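Local coordinates for protein sugar-binding transcriptional regulator, LacI family (Enterococcus faecalis, PDB 3CS3) that probably acts as a sugar-responsive transcriptional repressor of the LacI family, here represented by the C-terminal effector-binding portion without its DNA-binding headpiece, at residues A[8-13]-A[56-61]; A[82-87]-A[240-245]; A[121-126]-A[180-185]; A[207-212]-A[264-269]. All blocks are in the same frame, centred on the assembly; numbering follows the deposited sequence.

Interaction 1: A[8-13]-A[56-61]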
# COMPACT_ATOMS: atom_id res chain seq x y z
N THR A 8 -11.47 20.10 -14.70
CA THR A 8 -11.06 18.78 -15.19
C THR A 8 -11.77 17.65 -14.46
O THR A 8 -11.63 16.48 -14.85
CB THR A 8 -9.53 18.59 -15.02
OG1 THR A 8 -9.19 18.63 -13.62
CG2 THR A 8 -8.76 19.67 -15.74
N ASN A 9 -12.54 18.02 -13.44
CA ASN A 9 -13.11 17.11 -12.43
C ASN A 9 -12.16 16.03 -11.88
O ASN A 9 -12.54 14.87 -11.67
CB ASN A 9 -14.56 16.64 -12.72
CG ASN A 9 -14.70 15.72 -13.94
OD1 ASN A 9 -15.78 15.66 -14.53
ND2 ASN A 9 -13.66 14.97 -14.28
N ILE A 10 -10.92 16.45 -11.64
CA ILE A 10 -9.87 15.59 -11.08
C ILE A 10 -9.25 16.24 -9.84
O ILE A 10 -8.89 17.42 -9.84
CB ILE A 10 -8.77 15.24 -12.12
CG1 ILE A 10 -9.38 14.47 -13.30
CG2 ILE A 10 -7.68 14.35 -11.50
CD1 ILE A 10 -8.53 14.44 -14.55
N ILE A 11 -9.17 15.47 -8.76
CA ILE A 11 -8.48 15.90 -7.55
C ILE A 11 -7.14 15.18 -7.47
O ILE A 11 -7.07 13.97 -7.63
CB ILE A 11 -9.34 15.63 -6.27
CG1 ILE A 11 -10.70 16.34 -6.35
CG2 ILE A 11 -8.59 16.03 -4.99
CD1 ILE A 11 -10.63 17.87 -6.50
N GLY A 12 -6.07 15.95 -7.28
CA GLY A 12 -4.75 15.38 -7.03
C GLY A 12 -4.58 15.02 -5.56
O GLY A 12 -4.83 15.84 -4.68
N VAL A 13 -4.19 13.78 -5.29
CA VAL A 13 -3.99 13.34 -3.92
C VAL A 13 -2.50 13.09 -3.70
O VAL A 13 -1.91 12.23 -4.34
CB VAL A 13 -4.84 12.10 -3.59
CG1 VAL A 13 -4.59 11.63 -2.16
CG2 VAL A 13 -6.33 12.40 -3.78
N LYS A 56 -2.72 22.80 -14.56
CA LYS A 56 -3.59 22.96 -15.72
C LYS A 56 -4.35 21.67 -16.01
O LYS A 56 -4.93 21.51 -17.09
CB LYS A 56 -2.77 23.38 -16.95
CG LYS A 56 -2.12 24.75 -16.84
CD LYS A 56 -1.18 25.00 -18.01
CE LYS A 56 -0.50 26.37 -17.91
NZ LYS A 56 0.47 26.44 -16.77
N MET A 57 -4.35 20.74 -15.05
CA MET A 57 -4.95 19.41 -15.24
C MET A 57 -5.62 18.84 -13.98
O MET A 57 -6.22 17.77 -14.02
CB MET A 57 -3.89 18.44 -15.79
CG MET A 57 -3.83 18.39 -17.32
SD MET A 57 -2.16 18.24 -18.00
CE MET A 57 -1.44 19.84 -17.61
N VAL A 58 -5.52 19.57 -12.87
CA VAL A 58 -6.10 19.15 -11.60
C VAL A 58 -6.86 20.31 -10.95
O VAL A 58 -6.35 21.43 -10.87
CB VAL A 58 -5.00 18.53 -10.67
CG1 VAL A 58 -5.20 18.87 -9.20
CG2 VAL A 58 -4.94 17.02 -10.85
N ASP A 59 -8.10 20.05 -10.53
CA ASP A 59 -8.96 21.07 -9.94
C ASP A 59 -8.52 21.49 -8.54
O ASP A 59 -8.51 22.68 -8.22
CB ASP A 59 -10.42 20.60 -9.89
CG ASP A 59 -11.11 20.64 -11.24
OD1 ASP A 59 -10.51 21.11 -12.24
OD2 ASP A 59 -12.27 20.20 -11.31
N GLY A 60 -8.19 20.51 -7.71
CA GLY A 60 -7.85 20.74 -6.31
C GLY A 60 -7.01 19.62 -5.74
O GLY A 60 -6.83 18.59 -6.38
N ALA A 61 -6.51 19.80 -4.52
CA ALA A 61 -5.61 18.82 -3.92
C ALA A 61 -6.03 18.38 -2.53
O ALA A 61 -6.57 19.16 -1.75
CB ALA A 61 -4.17 19.34 -3.92
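Gly12 and Ala61 pair as neighbours on two parallel strands, their CA atoms 4.7 Å apart. Two backbone bonds tie residues 8-13 to 56-61: Asp59 N gives its proton to Ile10 O at 2.8 Å, and Gly12 N gives its own to Gly60 O at 2.9 Å. Between them runs a softer CA-H...O contact from Ile11 CA to Gly60 O, matched further on by one from Ala61 CA to Gly12 O.

Ahead of the strands, where both segments are still loop, the Asp59 carboxylate takes over. Its CG lies beside its own backbone N (chi1 -75°), and OD1 reaches Thr8 N at 2.8 Å in a nearly straight bond, N-H...O 169°, entering on the syn side and 23° out of the carboxylate plane. OD2 receives a weak, bent bond from Asn9 N. The Thr8 and Asp59 side chains slide past each other in opposite directions, which leaves Thr8 OG1 3.1 Å from Asp59 OD1 and equally close to Met57 O. Further in, side chains pack: Ile10 CG2 meets Val58 CG2 at 3.9 Å, the two crossing at about a right angle; Val58 CG1 lies 3.6 Å from Gly12 N, where glycine brings no side chain of its own.

Both strands belong to the parallel part of the mixed sheet of one lobe of the periplasmic-binding-protein-like fold. Strand 40-45 bonds to the other edge of 10-15, Ile11 packs on Leu34 of helix 23-35 and Ile243 of helix 232-247, and Phe52 of the second subunit rests on Ile10 and Met57.

Interaction 2: A[82-87]-A[240-245]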
# COMPACT_ATOMS: atom_id res chain seq x y z
N SER A 82 -8.26 24.88 -4.75
CA SER A 82 -8.70 24.55 -3.40
C SER A 82 -7.90 23.38 -2.84
O SER A 82 -7.60 22.43 -3.57
CB SER A 82 -10.18 24.20 -3.41
OG SER A 82 -10.94 25.37 -3.65
N ILE A 83 -7.55 23.44 -1.56
CA ILE A 83 -6.73 22.40 -0.93
C ILE A 83 -7.29 21.93 0.42
O ILE A 83 -7.68 22.74 1.25
CB ILE A 83 -5.24 22.85 -0.78
CG1 ILE A 83 -4.62 23.16 -2.14
CG2 ILE A 83 -4.41 21.76 -0.12
CD1 ILE A 83 -3.53 24.17 -2.09
N VAL A 84 -7.34 20.62 0.62
CA VAL A 84 -7.59 20.06 1.95
C VAL A 84 -6.32 19.38 2.47
O VAL A 84 -5.75 18.50 1.82
CB VAL A 84 -8.80 19.09 1.95
CG1 VAL A 84 -8.97 18.45 3.31
CG2 VAL A 84 -10.07 19.86 1.61
N VAL A 85 -5.85 19.83 3.63
CA VAL A 85 -4.69 19.22 4.27
C VAL A 85 -5.12 18.23 5.35
O VAL A 85 -6.08 18.46 6.09
CB VAL A 85 -3.69 20.27 4.85
CG1 VAL A 85 -2.93 20.95 3.72
CG2 VAL A 85 -4.40 21.29 5.71
N LEU A 86 -4.41 17.10 5.39
CA LEU A 86 -4.71 16.02 6.31
C LEU A 86 -3.56 15.84 7.30
O LEU A 86 -3.57 14.93 8.13
CB LEU A 86 -4.92 14.72 5.54
CG LEU A 86 -5.90 14.61 4.37
CD1 LEU A 86 -6.09 13.14 4.04
CD2 LEU A 86 -7.25 15.25 4.67
N ASP A 87 -2.58 16.74 7.22
CA ASP A 87 -1.29 16.52 7.86
C ASP A 87 -0.74 17.71 8.64
O ASP A 87 0.33 17.60 9.25
CB ASP A 87 -0.26 16.07 6.81
CG ASP A 87 -0.06 17.10 5.69
OD1 ASP A 87 -0.76 18.13 5.64
OD2 ASP A 87 0.83 16.87 4.85
N ALA A 240 -12.95 14.29 0.95
CA ALA A 240 -13.59 14.41 -0.37
C ALA A 240 -14.76 15.40 -0.38
O ALA A 240 -14.89 16.19 -1.31
CB ALA A 240 -14.03 13.05 -0.87
N GLU A 241 -15.61 15.37 0.65
CA GLU A 241 -16.75 16.28 0.72
C GLU A 241 -16.30 17.70 1.02
O GLU A 241 -16.93 18.66 0.58
CB GLU A 241 -17.82 15.78 1.73
CG GLU A 241 -17.89 16.53 3.08
CD GLU A 241 -18.95 15.99 4.03
OE1 GLU A 241 -19.39 14.83 3.88
OE2 GLU A 241 -19.35 16.74 4.95
N LYS A 242 -15.20 17.83 1.75
CA LYS A 242 -14.65 19.12 2.11
C LYS A 242 -14.03 19.83 0.92
O LYS A 242 -14.12 21.04 0.82
CB LYS A 242 -13.59 18.97 3.20
CG LYS A 242 -13.61 20.07 4.24
CD LYS A 242 -14.11 19.57 5.59
CE LYS A 242 -15.59 19.24 5.59
NZ LYS A 242 -16.20 19.43 6.92
N ILE A 243 -13.38 19.08 0.03
CA ILE A 243 -12.74 19.66 -1.16
C ILE A 243 -13.79 20.12 -2.19
O ILE A 243 -13.63 21.17 -2.81
CB ILE A 243 -11.61 18.74 -1.75
CG1 ILE A 243 -10.77 19.47 -2.79
CG2 ILE A 243 -12.13 17.45 -2.34
CD1 ILE A 243 -9.69 20.28 -2.21
N ILE A 244 -14.87 19.35 -2.33
CA ILE A 244 -15.99 19.75 -3.19
C ILE A 244 -16.63 21.03 -2.67
O ILE A 244 -16.68 22.02 -3.39
CB ILE A 244 -17.05 18.62 -3.33
CG1 ILE A 244 -16.45 17.37 -4.00
CG2 ILE A 244 -18.30 19.12 -4.07
CD1 ILE A 244 -15.73 17.62 -5.33
N HIS A 245 -17.07 21.01 -1.41
CA HIS A 245 -17.72 22.16 -0.77
C HIS A 245 -16.84 23.41 -0.81
O HIS A 245 -17.33 24.50 -1.09
CB HIS A 245 -18.10 21.84 0.68
CG HIS A 245 -19.34 21.00 0.81
ND1 HIS A 245 -19.57 19.88 0.04
CD2 HIS A 245 -20.41 21.12 1.63
CE1 HIS A 245 -20.74 19.35 0.38
NE2 HIS A 245 -21.27 20.08 1.34
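Ile243 pushes its CD1 methyl from helix 232-247 down onto the backbone of strand 82-85, and Val84 answers by sending CG2 up to the helix. Each side chain touches the main chain that bears the other. Ile243 has CG1 anti to its backbone N (chi1 -168°), and a second torsion of 84° turns CD1 to the strand. There the methyl lies 3.3 Å from Ser82 O and 3.7 Å from Val84 N, spanning the peptides on both sides of Ile83. Ser82 CB is a looser neighbour, 4.1 Å from the same CD1.

Val84 points toward the helix, with CG1 anti to its own N and CG2 beside that N. CG2 is the branch that makes the contact: it sits 3.7 Å from Ile243 N and also touches Lys242 CB. The same CG2 meets Ile243 CD1 at 3.9 Å. Lys242 lends only the root of its side chain here. Its chain bends at chi2 and chi3 and leads the amino group away to a salt bridge with Glu255, with a further hydrogen bond to Glu253 O.

The contact is buried van der Waals packing of methyls on side chains and backbone, a helix lying on a sheet. Strand and helix run nearly antiparallel, at 155°, with their axes 8.0 Å apart. Ser82 also touches Leu246 and Met247 on the next turn of the helix, and Leu86 packs on Ala239 and Trp235, earlier in the helix. On the sheet's opposite face Ile83 packs against Ile73, Phe76 and Ala77 of helix 70-78, so strand 82-85 is sandwiched between two helices in the alpha/beta/alpha layering of this lobe.

Interaction 3: A[121-126]-A[180-185]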
# COMPACT_ATOMS: atom_id res chain seq x y z
N VAL A 121 9.05 4.88 29.43
CA VAL A 121 8.36 4.71 28.16
C VAL A 121 9.27 5.21 27.04
O VAL A 121 9.77 6.32 27.10
CB VAL A 121 7.00 5.45 28.14
CG1 VAL A 121 6.35 5.39 26.75
CG2 VAL A 121 6.06 4.82 29.16
N LEU A 122 9.49 4.37 26.03
CA LEU A 122 10.27 4.77 24.87
C LEU A 122 9.31 5.26 23.77
O LEU A 122 8.39 4.55 23.38
CB LEU A 122 11.19 3.63 24.40
CG LEU A 122 12.36 3.32 25.36
CD1 LEU A 122 12.01 2.26 26.41
CD2 LEU A 122 13.58 2.87 24.61
N LEU A 123 9.52 6.49 23.33
CA LEU A 123 8.62 7.14 22.38
C LEU A 123 9.23 7.12 20.99
O LEU A 123 10.07 7.96 20.67
CB LEU A 123 8.28 8.57 22.82
CG LEU A 123 7.62 8.81 24.19
CD1 LEU A 123 7.68 10.29 24.56
CD2 LEU A 123 6.18 8.30 24.24
N LEU A 124 8.82 6.15 20.19
CA LEU A 124 9.29 6.03 18.81
C LEU A 124 8.43 6.95 17.94
O LEU A 124 7.28 6.62 17.60
CB LEU A 124 9.23 4.57 18.36
CG LEU A 124 9.70 4.13 16.96
CD1 LEU A 124 10.98 4.83 16.49
CD2 LEU A 124 9.86 2.61 16.93
N SER A 125 8.99 8.10 17.60
CA SER A 125 8.24 9.13 16.91
C SER A 125 8.47 9.07 15.41
O SER A 125 9.37 8.36 14.95
CB SER A 125 8.61 10.52 17.44
OG SER A 125 9.92 10.89 17.06
N GLY A 126 7.65 9.79 14.66
CA GLY A 126 7.90 10.03 13.25
C GLY A 126 8.77 11.27 13.09
O GLY A 126 9.48 11.65 14.03
N ASP A 180 9.11 -0.75 27.42
CA ASP A 180 7.81 -0.20 27.03
C ASP A 180 7.96 0.81 25.91
O ASP A 180 8.68 1.80 26.04
CB ASP A 180 7.08 0.38 28.24
CG ASP A 180 6.65 -0.69 29.22
OD1 ASP A 180 6.80 -1.89 28.90
OD2 ASP A 180 6.14 -0.34 30.31
N VAL A 181 7.29 0.53 24.79
CA VAL A 181 7.40 1.34 23.57
C VAL A 181 6.04 1.87 23.11
O VAL A 181 5.08 1.11 22.97
CB VAL A 181 8.06 0.56 22.40
CG1 VAL A 181 8.26 1.47 21.18
CG2 VAL A 181 9.40 -0.05 22.82
N PHE A 182 5.96 3.18 22.89
CA PHE A 182 4.84 3.77 22.17
C PHE A 182 5.36 4.15 20.79
O PHE A 182 6.10 5.12 20.64
CB PHE A 182 4.27 4.96 22.94
CG PHE A 182 3.13 5.67 22.24
CD1 PHE A 182 2.27 4.99 21.37
CD2 PHE A 182 2.89 7.02 22.49
CE1 PHE A 182 1.22 5.66 20.73
CE2 PHE A 182 1.84 7.69 21.86
CZ PHE A 182 1.01 7.01 20.98
N ALA A 183 4.99 3.33 19.80
CA ALA A 183 5.32 3.59 18.40
C ALA A 183 4.25 4.50 17.84
O ALA A 183 3.06 4.27 18.04
CB ALA A 183 5.39 2.29 17.63
N PHE A 184 4.67 5.56 17.15
CA PHE A 184 3.75 6.61 16.72
C PHE A 184 2.94 6.21 15.50
O PHE A 184 1.92 6.84 15.19
CB PHE A 184 4.48 7.95 16.52
CG PHE A 184 4.71 8.74 17.81
CD1 PHE A 184 4.98 10.10 17.76
CD2 PHE A 184 4.65 8.11 19.07
CE1 PHE A 184 5.20 10.83 18.93
CE2 PHE A 184 4.87 8.84 20.24
CZ PHE A 184 5.14 10.20 20.17
N ASN A 185 3.40 5.18 14.79
CA ASN A 185 2.52 4.41 13.90
C ASN A 185 2.76 2.91 13.92
O ASN A 185 3.80 2.44 14.41
CB ASN A 185 2.43 5.01 12.48
CG ASN A 185 3.65 4.74 11.61
OD1 ASN A 185 4.63 4.09 11.99
ND2 ASN A 185 3.58 5.26 10.39
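Leu123 sets its CD2 methyl between Phe182 of the neighbouring strand and Phe184 just past its end, like a peg at two ring edges. Leu123 CD2 lies near the plane of the Phe182 ring, 3.9 Å from Phe182 CD2, and near that of Phe184, 4.2 Å from Phe184 CE2. The rings also meet each other: Phe184 CD2 stands 3.9 Å above the Phe182 plane, offset toward its rim. Phe184, with CG beside its backbone N (chi1 -82°), spreads one face under the chain of 121-126. Ser125 CA fits over that face in a CH-pi contact 3.9 Å from the ring centroid, and Leu124 C lies over the same face.

On the other face, that of Leu122, Leu124, Val181 and Ala183, Leu122 CD1 tucks down to Asp180 O at 3.4 Å, and Leu124 CB rests against Val181 CG1 at 4.3 Å. Four parallel-strand bonds hold the bumps in step, from Leu122 N to Asp180 O at 2.7 Å through to Phe184 N and Leu124 O.

These are the middle strands of the parallel core sheet in the second lobe of the periplasmic-binding-protein-like, alpha/beta/alpha fold. Strand 151-155 bonds along the far edge of 121-125; Phe182 packs on helices 102-115 and 131-146, while Asn185 N-caps helix 186-196.

Interaction 4: A[207-212]-A[264-269]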
# COMPACT_ATOMS: atom_id res chain seq x y z
N ILE A 207 9.18 -7.10 25.77
CA ILE A 207 9.01 -5.80 25.14
C ILE A 207 7.53 -5.56 24.87
O ILE A 207 6.88 -6.32 24.14
CB ILE A 207 9.91 -5.64 23.86
CG1 ILE A 207 9.51 -4.40 23.05
CG2 ILE A 207 9.90 -6.91 22.99
CD1 ILE A 207 10.62 -3.86 22.16
N ARG A 208 6.99 -4.52 25.49
CA ARG A 208 5.57 -4.19 25.38
C ARG A 208 5.37 -2.98 24.48
O ARG A 208 6.03 -1.95 24.65
CB ARG A 208 4.97 -3.94 26.76
CG ARG A 208 5.18 -5.07 27.76
CD ARG A 208 4.42 -4.81 29.06
NE ARG A 208 5.04 -3.77 29.88
CZ ARG A 208 4.61 -3.40 31.08
NH1 ARG A 208 3.56 -3.99 31.63
NH2 ARG A 208 5.23 -2.44 31.74
N ILE A 209 4.46 -3.10 23.51
CA ILE A 209 4.30 -2.07 22.48
C ILE A 209 2.84 -1.65 22.24
O ILE A 209 1.93 -2.46 22.31
CB ILE A 209 5.03 -2.48 21.16
CG1 ILE A 209 5.15 -1.31 20.18
CG2 ILE A 209 4.38 -3.70 20.50
CD1 ILE A 209 6.36 -1.39 19.26
N ILE A 210 2.64 -0.35 22.02
CA ILE A 210 1.37 0.19 21.50
C ILE A 210 1.67 1.04 20.27
O ILE A 210 2.58 1.87 20.28
CB ILE A 210 0.59 1.02 22.56
CG1 ILE A 210 0.31 0.19 23.81
CG2 ILE A 210 -0.75 1.52 21.97
CD1 ILE A 210 -0.49 0.90 24.88
N GLY A 211 0.91 0.80 19.19
CA GLY A 211 1.05 1.56 17.96
C GLY A 211 -0.06 2.58 17.75
O GLY A 211 -0.71 3.01 18.70
N PHE A 212 -0.29 2.93 16.49
CA PHE A 212 -1.24 3.97 16.09
C PHE A 212 -1.52 3.69 14.62
O PHE A 212 -0.57 3.37 13.89
CB PHE A 212 -0.58 5.35 16.25
CG PHE A 212 -1.54 6.50 16.46
CD1 PHE A 212 -1.53 7.21 17.66
CD2 PHE A 212 -2.42 6.91 15.45
CE1 PHE A 212 -2.40 8.31 17.86
CE2 PHE A 212 -3.29 8.00 15.64
CZ PHE A 212 -3.28 8.70 16.85
N GLY A 264 -4.56 -5.26 22.67
CA GLY A 264 -3.83 -6.33 22.03
C GLY A 264 -2.84 -6.95 22.98
O GLY A 264 -2.31 -6.27 23.87
N GLU A 265 -2.55 -8.23 22.76
CA GLU A 265 -1.66 -8.98 23.64
C GLU A 265 -0.19 -8.55 23.55
O GLU A 265 0.67 -9.09 24.26
CB GLU A 265 -1.81 -10.49 23.41
CG GLU A 265 -2.82 -11.16 24.33
CD GLU A 265 -2.21 -11.60 25.65
OE1 GLU A 265 -2.69 -11.14 26.71
OE2 GLU A 265 -1.24 -12.39 25.63
N SER A 266 0.10 -7.57 22.69
CA SER A 266 1.43 -6.95 22.62
C SER A 266 1.65 -6.00 23.80
O SER A 266 2.78 -5.67 24.15
CB SER A 266 1.63 -6.18 21.32
OG SER A 266 0.88 -4.97 21.31
N PHE A 267 0.54 -5.55 24.39
CA PHE A 267 0.57 -4.77 25.61
C PHE A 267 -0.50 -5.32 26.55
O PHE A 267 -1.65 -4.89 26.49
CB PHE A 267 0.34 -3.29 25.31
CG PHE A 267 0.58 -2.38 26.49
CD1 PHE A 267 1.87 -1.96 26.80
CD2 PHE A 267 -0.48 -1.95 27.28
CE1 PHE A 267 2.10 -1.13 27.88
CE2 PHE A 267 -0.25 -1.11 28.37
CZ PHE A 267 1.04 -0.70 28.66
N PRO A 268 -0.13 -6.29 27.41
CA PRO A 268 -1.07 -6.84 28.39
C PRO A 268 -1.46 -5.78 29.41
O PRO A 268 -0.62 -5.31 30.18
CB PRO A 268 -0.29 -7.99 29.04
CG PRO A 268 0.84 -8.28 28.09
CD PRO A 268 1.19 -6.95 27.51
N SER A 269 -2.74 -5.40 29.38
CA SER A 269 -3.26 -4.31 30.20
C SER A 269 -4.62 -4.67 30.82
O SER A 269 -4.78 -5.74 31.40
CB SER A 269 -3.38 -3.02 29.38
OG SER A 269 -4.20 -3.20 28.24
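Ser266 makes both hydrogen bonds of this contact, one with its backbone and one with its hydroxyl, gripping the two polar atoms of Ile209. Ile209 N donates to Ser266 O at 3.1 Å, coming from well above the carbonyl plane (48° out of it). Ser266 OG, placed between its backbone N and carbonyl carbon (chi1 73°), returns a proton to Ile209 O at 2.9 Å. OG also bonds to Ala226 N. A CA-H...O contact from Arg208 CA to Ser266 O, 3.4 Å, adds to the first bond.

The aromatic contact belongs to Phe267. Ile210 crosses it obliquely and lays CD1 over one face, 3.9 Å from the centroid, while its CG1 touches Phe267 CG at 3.7 Å. Arg208 CB comes to Phe267 CD1 at 3.7 Å from an oblique direction.

Aliphatic packing is lighter: Ile209 CG2 on Ser266 CB, and Arg208 CD against Pro268 CD. Through a type I turn from Gly264 to Phe267, the C-terminal tail packs along edge strand 207-210 of the parallel sheet in the second lobe. That strand bonds on its other side to 179-183; Phe267 meets Phe113 of helix 102-115, and Ser266 touches Tyr193 of helix 186-196.

The four contacts fall into two pairs, one in each lobe of the fold. Interactions 1 and 2, about 12 Å between centres, share the larger mixed sheet, where strands 60-64 and 82-85 are neighbours and the Ala61 backbone probably bonds to Ser82 and Val84. Interactions 3 and 4, about 11 Å between centres, share the four-stranded parallel sheet and are joined by the Asp180-Arg208 salt bridge. Between the pairs the centres lie about 30 to 41 Å apart, without touching. Along the chain interaction 1 closes first; interaction 2 spans interaction 3 and alternates with interaction 4. Repeated crossings between the lobes are characteristic of the type I periplasmic-binding-protein fold, consistent with a ligand site in the cleft between them.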